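Local coordinates for protein N-acyl-D-glutamate deacylase (Bordetella bronchiseptica, PDB 3GIP) that hydrolyses the amide bond of N-acyl-D-glutamate, probably at the zinc site of an amidohydrolase-type barrel, to release D-glutamate and a carboxylate, at residues A[51-62]-A[426-434]. Sequence-based numbering, arbitrary orientation.
Sequences WDASGKIVAPGF and ADVVVFDPD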
ATOM      1  N   TRP A  51      -2.135 -26.077 -13.631  1.00 22.50           N
ATOM      2  CA  TRP A  51      -1.549 -26.201 -12.302  1.00 21.98           C
ATOM      3  C   TRP A  51      -2.403 -27.127 -11.447  1.00 22.07           C
ATOM      4  O   TRP A  51      -3.634 -27.094 -11.517  1.00 21.49           O
ATOM      5  CB  TRP A  51      -1.466 -24.842 -11.599  1.00 21.29           C
ATOM      6  CG  TRP A  51      -0.362 -23.944 -12.059  1.00 20.01           C
ATOM      7  CD1 TRP A  51       0.742 -24.293 -12.783  1.00 20.11           C
ATOM      8  CD2 TRP A  51      -0.224 -22.548 -11.764  1.00 19.06           C
ATOM      9  NE1 TRP A  51       1.561 -23.198 -12.956  1.00 20.54           N
ATOM     10  CE2 TRP A  51       0.990 -22.116 -12.340  1.00 19.23           C
ATOM     11  CE3 TRP A  51      -1.011 -21.621 -11.065  1.00 19.47           C
ATOM     12  CZ2 TRP A  51       1.439 -20.794 -12.239  1.00 19.46           C
ATOM     13  CZ3 TRP A  51      -0.565 -20.307 -10.966  1.00 19.03           C
ATOM     14  CH2 TRP A  51       0.651 -19.909 -11.550  1.00 19.07           C
ATOM     15  N   ASP A  52      -1.745 -27.951 -10.641  1.00 21.79           N
ATOM     16  CA  ASP A  52      -2.437 -28.867  -9.744  1.00 22.33           C
ATOM     17  C   ASP A  52      -2.499 -28.190  -8.380  1.00 21.38           C
ATOM     18  O   ASP A  52      -1.494 -28.110  -7.673  1.00 22.59           O
ATOM     19  CB  ASP A  52      -1.678 -30.193  -9.644  1.00 23.41           C
ATOM     20  CG  ASP A  52      -2.296 -31.148  -8.638  1.00 25.36           C
ATOM     21  OD1 ASP A  52      -3.416 -30.873  -8.155  1.00 24.49           O
ATOM     22  OD2 ASP A  52      -1.664 -32.183  -8.333  1.00 27.02           O
ATOM     23  N   ALA A  53      -3.679 -27.691  -8.024  1.00 20.13           N
ATOM     24  CA  ALA A  53      -3.868 -27.001  -6.755  1.00 20.24           C
ATOM     25  C   ALA A  53      -4.392 -27.909  -5.650  1.00 19.39           C
ATOM     26  O   ALA A  53      -4.962 -27.428  -4.672  1.00 20.28           O
ATOM     27  CB  ALA A  53      -4.813 -25.817  -6.944  1.00 20.00           C
ATOM     28  N   SER A  54      -4.212 -29.217  -5.806  1.00 20.75           N
ATOM     29  CA  SER A  54      -4.666 -30.154  -4.786  1.00 20.63           C
ATOM     30  C   SER A  54      -4.085 -29.736  -3.439  1.00 20.46           C
ATOM     31  O   SER A  54      -2.891 -29.452  -3.337  1.00 21.31           O
ATOM     32  CB  SER A  54      -4.211 -31.579  -5.121  1.00 23.12           C
ATOM     33  OG  SER A  54      -4.858 -32.065  -6.286  1.00 23.62           O
ATOM     34  N   GLY A  55      -4.932 -29.689  -2.416  1.00 20.18           N
ATOM     35  CA  GLY A  55      -4.478 -29.307  -1.090  1.00 20.48           C
ATOM     36  C   GLY A  55      -4.132 -27.835  -0.945  1.00 19.83           C
ATOM     37  O   GLY A  55      -3.463 -27.441   0.013  1.00 21.37           O
ATOM     38  N   LYS A  56      -4.588 -27.011  -1.886  1.00 18.68           N
ATOM     39  CA  LYS A  56      -4.302 -25.582  -1.840  1.00 17.67           C
ATOM     40  C   LYS A  56      -5.566 -24.745  -1.997  1.00 17.57           C
ATOM     41  O   LYS A  56      -6.631 -25.255  -2.354  1.00 18.00           O
ATOM     42  CB  LYS A  56      -3.333 -25.191  -2.959  1.00 18.73           C
ATOM     43  CG  LYS A  56      -2.142 -26.114  -3.124  1.00 23.44           C
ATOM     44  CD  LYS A  56      -1.256 -26.121  -1.895  1.00 26.66           C
ATOM     45  CE  LYS A  56      -0.072 -27.056  -2.097  1.00 29.18           C
ATOM     46  NZ  LYS A  56       0.707 -26.693  -3.313  1.00 31.04           N
ATOM     47  N   ILE A  57      -5.425 -23.452  -1.725  1.00 16.62           N
ATOM     48  CA  ILE A  57      -6.516 -22.500  -1.867  1.00 16.01           C
ATOM     49  C   ILE A  57      -6.230 -21.718  -3.142  1.00 15.38           C
ATOM     50  O   ILE A  57      -5.081 -21.371  -3.420  1.00 15.60           O
ATOM     51  CB  ILE A  57      -6.564 -21.492  -0.692  1.00 16.95           C
ATOM     52  CG1 ILE A  57      -6.972 -22.202   0.599  1.00 16.93           C
ATOM     53  CG2 ILE A  57      -7.537 -20.360  -1.016  1.00 17.57           C
ATOM     54  CD1 ILE A  57      -8.383 -22.758   0.585  1.00 18.09           C
ATOM     55  N   VAL A  58      -7.274 -21.474  -3.924  1.00 14.05           N
ATOM     56  CA  VAL A  58      -7.157 -20.702  -5.152  1.00 15.05           C
ATOM     57  C   VAL A  58      -7.980 -19.452  -4.865  1.00 14.71           C
ATOM     58  O   VAL A  58      -9.193 -19.524  -4.658  1.00 15.21           O
ATOM     59  CB  VAL A  58      -7.733 -21.476  -6.351  1.00 15.40           C
ATOM     60  CG1 VAL A  58      -7.593 -20.653  -7.622  1.00 15.75           C
ATOM     61  CG2 VAL A  58      -7.008 -22.804  -6.492  1.00 15.06           C
ATOM     62  N   ALA A  59      -7.312 -18.306  -4.836  1.00 14.92           N
ATOM     63  CA  ALA A  59      -7.981 -17.058  -4.501  1.00 14.67           C
ATOM     64  C   ALA A  59      -7.639 -15.924  -5.451  1.00 14.15           C
ATOM     65  O   ALA A  59      -6.765 -16.060  -6.308  1.00 14.58           O
ATOM     66  CB  ALA A  59      -7.593 -16.664  -3.076  1.00 15.51           C
ATOM     67  N   PRO A  60      -8.345 -14.784  -5.325  1.00 13.75           N
ATOM     68  CA  PRO A  60      -8.033 -13.663  -6.214  1.00 14.17           C
ATOM     69  C   PRO A  60      -6.655 -13.154  -5.781  1.00 15.31           C
ATOM     70  O   PRO A  60      -6.311 -13.243  -4.601  1.00 15.12           O
ATOM     71  CB  PRO A  60      -9.120 -12.632  -5.893  1.00 15.29           C
ATOM     72  CG  PRO A  60     -10.212 -13.421  -5.214  1.00 14.56           C
ATOM     73  CD  PRO A  60      -9.448 -14.440  -4.409  1.00 13.59           C
ATOM     74  N   GLY A  61      -5.870 -12.632  -6.717  1.00 14.24           N
ATOM     75  CA  GLY A  61      -4.564 -12.110  -6.350  1.00 13.43           C
ATOM     76  C   GLY A  61      -4.743 -11.015  -5.313  1.00 12.66           C
ATOM     77  O   GLY A  61      -5.744 -10.293  -5.337  1.00 13.02           O
ATOM     78  N   PHE A  62      -3.788 -10.875  -4.399  1.00 12.89           N
ATOM     79  CA  PHE A  62      -3.918  -9.854  -3.367  1.00 12.85           C
ATOM     80  C   PHE A  62      -3.645  -8.447  -3.883  1.00 13.49           C
ATOM     81  O   PHE A  62      -2.778  -8.232  -4.734  1.00 14.31           O
ATOM     82  CB  PHE A  62      -2.996 -10.166  -2.185  1.00 13.22           C
ATOM     83  CG  PHE A  62      -3.160 -11.560  -1.643  1.00 13.85           C
ATOM     84  CD1 PHE A  62      -4.418 -12.158  -1.591  1.00 14.92           C
ATOM     85  CD2 PHE A  62      -2.058 -12.277  -1.182  1.00 12.61           C
ATOM     86  CE1 PHE A  62      -4.574 -13.448  -1.090  1.00 13.82           C
ATOM     87  CE2 PHE A  62      -2.205 -13.566  -0.679  1.00 12.79           C
ATOM     88  CZ  PHE A  62      -3.463 -14.152  -0.632  1.00 13.34           C
ATOM     89  N   ALA A 426      -8.036 -12.426 -14.719  1.00 16.64           N
ATOM     90  CA  ALA A 426      -7.432 -13.576 -14.064  1.00 15.91           C
ATOM     91  C   ALA A 426      -6.219 -13.292 -13.180  1.00 16.04           C
ATOM     92  O   ALA A 426      -5.122 -13.800 -13.440  1.00 16.47           O
ATOM     93  CB  ALA A 426      -7.083 -14.640 -15.104  1.00 16.11           C
ATOM     94  N   ASP A 427      -6.416 -12.467 -12.152  1.00 16.55           N
ATOM     95  CA  ASP A 427      -5.358 -12.182 -11.180  1.00 15.98           C
ATOM     96  C   ASP A 427      -5.638 -13.276 -10.154  1.00 15.08           C
ATOM     97  O   ASP A 427      -6.678 -13.258  -9.492  1.00 14.66           O
ATOM     98  CB  ASP A 427      -5.536 -10.805 -10.526  1.00 15.67           C
ATOM     99  CG  ASP A 427      -5.280  -9.653 -11.484  1.00 16.95           C
ATOM    100  OD1 ASP A 427      -4.537  -9.840 -12.471  1.00 17.58           O
ATOM    101  OD2 ASP A 427      -5.807  -8.549 -11.234  1.00 16.08           O
ATOM    102  N   VAL A 428      -4.721 -14.229 -10.026  1.00 14.38           N
ATOM    103  CA  VAL A 428      -4.940 -15.360  -9.131  1.00 15.29           C
ATOM    104  C   VAL A 428      -3.723 -15.756  -8.316  1.00 15.16           C
ATOM    105  O   VAL A 428      -2.591 -15.664  -8.785  1.00 15.83           O
ATOM    106  CB  VAL A 428      -5.364 -16.612  -9.948  1.00 15.85           C
ATOM    107  CG1 VAL A 428      -5.762 -17.745  -9.019  1.00 16.21           C
ATOM    108  CG2 VAL A 428      -6.497 -16.264 -10.897  1.00 17.53           C
ATOM    109  N   VAL A 429      -3.960 -16.202  -7.088  1.00 14.97           N
ATOM    110  CA  VAL A 429      -2.876 -16.677  -6.243  1.00 15.05           C
ATOM    111  C   VAL A 429      -3.291 -18.034  -5.698  1.00 14.09           C
ATOM    112  O   VAL A 429      -4.431 -18.222  -5.270  1.00 15.16           O
ATOM    113  CB  VAL A 429      -2.560 -15.723  -5.061  1.00 14.44           C
ATOM    114  CG1 VAL A 429      -3.775 -15.552  -4.165  1.00 16.55           C
ATOM    115  CG2 VAL A 429      -1.383 -16.276  -4.262  1.00 14.27           C
ATOM    116  N   VAL A 430      -2.366 -18.986  -5.750  1.00 14.07           N
ATOM    117  CA  VAL A 430      -2.606 -20.330  -5.247  1.00 13.86           C
ATOM    118  C   VAL A 430      -1.667 -20.503  -4.062  1.00 14.94           C
ATOM    119  O   VAL A 430      -0.458 -20.301  -4.192  1.00 15.32           O
ATOM    120  CB  VAL A 430      -2.273 -21.396  -6.314  1.00 14.15           C
ATOM    121  CG1 VAL A 430      -2.512 -22.792  -5.753  1.00 16.20           C
ATOM    122  CG2 VAL A 430      -3.123 -21.165  -7.555  1.00 14.75           C
ATOM    123  N   PHE A 431      -2.211 -20.864  -2.906  1.00 15.24           N
ATOM    124  CA  PHE A 431      -1.370 -21.028  -1.728  1.00 15.19           C
ATOM    125  C   PHE A 431      -1.832 -22.139  -0.801  1.00 14.58           C
ATOM    126  O   PHE A 431      -2.996 -22.531  -0.814  1.00 14.89           O
ATOM    127  CB  PHE A 431      -1.292 -19.699  -0.960  1.00 14.50           C
ATOM    128  CG  PHE A 431      -2.599 -19.260  -0.341  1.00 13.99           C
ATOM    129  CD1 PHE A 431      -2.937 -19.648   0.953  1.00 13.79           C
ATOM    130  CD2 PHE A 431      -3.483 -18.445  -1.047  1.00 14.42           C
ATOM    131  CE1 PHE A 431      -4.137 -19.232   1.538  1.00 13.43           C
ATOM    132  CE2 PHE A 431      -4.689 -18.022  -0.471  1.00 15.85           C
ATOM    133  CZ  PHE A 431      -5.016 -18.416   0.824  1.00 14.52           C
ATOM    134  N   ASP A 432      -0.896 -22.659  -0.014  1.00 14.53           N
ATOM    135  CA  ASP A 432      -1.195 -23.710   0.950  1.00 15.64           C
ATOM    136  C   ASP A 432      -1.649 -22.983   2.216  1.00 16.44           C
ATOM    137  O   ASP A 432      -0.873 -22.253   2.830  1.00 16.83           O
ATOM    138  CB  ASP A 432       0.063 -24.527   1.242  1.00 16.98           C
ATOM    139  CG  ASP A 432      -0.220 -25.737   2.103  1.00 18.43           C
ATOM    140  OD1 ASP A 432      -1.057 -25.627   3.023  1.00 19.19           O
ATOM    141  OD2 ASP A 432       0.404 -26.795   1.864  1.00 19.88           O
ATOM    142  N   PRO A 433      -2.914 -23.170   2.625  1.00 15.53           N
ATOM    143  CA  PRO A 433      -3.401 -22.489   3.828  1.00 16.33           C
ATOM    144  C   PRO A 433      -2.704 -22.891   5.121  1.00 15.90           C
ATOM    145  O   PRO A 433      -2.650 -22.109   6.073  1.00 15.43           O
ATOM    146  CB  PRO A 433      -4.888 -22.832   3.837  1.00 16.34           C
ATOM    147  CG  PRO A 433      -4.911 -24.205   3.223  1.00 16.70           C
ATOM    148  CD  PRO A 433      -3.952 -24.051   2.061  1.00 17.28           C
ATOM    149  N   ASP A 434      -2.163 -24.103   5.151  1.00 16.45           N
ATOM    150  CA  ASP A 434      -1.503 -24.589   6.353  1.00 16.33           C
ATOM    151  C   ASP A 434      -0.043 -24.191   6.501  1.00 15.73           C
ATOM    152  O   ASP A 434       0.495 -24.230   7.605  1.00 16.70           O
ATOM    153  CB  ASP A 434      -1.621 -26.112   6.441  1.00 18.25           C
ATOM    154  CG  ASP A 434      -3.053 -26.575   6.608  1.00 21.01           C
ATOM    155  OD1 ASP A 434      -3.827 -25.876   7.296  1.00 23.91           O
ATOM    156  OD2 ASP A 434      -3.404 -27.640   6.064  1.00 24.02           O
TER
HETATM  157  O   HOH W   1      -0.959 -28.661   0.583  1.00 26.43           O
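Trp51 meets Val430 through its ring carbon CE3, 4.1 Å from CG2, while Ala53 CB reaches the other branch, CG1. Ala53 also opens a type II turn to Lys56 that brings the chain back alongside 426-434. One water lies within hydrogen-bonding distance of Gly55 O (2.8 Å) and Asp432 OD2, although other acceptors may compete for its protons. Lys56 lays CD against the CA and CB of Asp432, but its NZ stays 5.2 Å from OD2, too far for a salt bridge. From Ile57 the strands run antiparallel, 154° between their directions. Ile57 with Phe431 and Ala59 with Val429 are hydrogen-bonded pairs, two backbone bonds each; Ile57 N meets Phe431 O at 2.8 Å with 178° at the hydrogen. Ile57 CB sits 3.9 Å from the centroid of the Phe431 ring, a CH-pi contact over one face, and CG1 packs on Pro433 CD. Val58 points to the other face, where its CG1 touches Val428 CG1 at 3.7 Å beside Ile11. The pairing joins chain parts more than 360 residues apart, consistent with the small beta domain that accompanies the barrel in many amidohydrolases; strand 57-64 also pairs in parallel with 87-92. Ala59 CB lies at the edge of the Phe431 ring. Past Pro60, Gly61 N donates to Asp427 O at 3.0 Å, from well above the carbonyl plane; the Asp427 carboxylate is engaged by Arg417. Val429 CG1, set between backbone N and carbonyl carbon (chi1 60°), lies over one face of the Phe62 ring, 4.1 Å from its centroid, while Phe431 CE2 comes to that ring's edge.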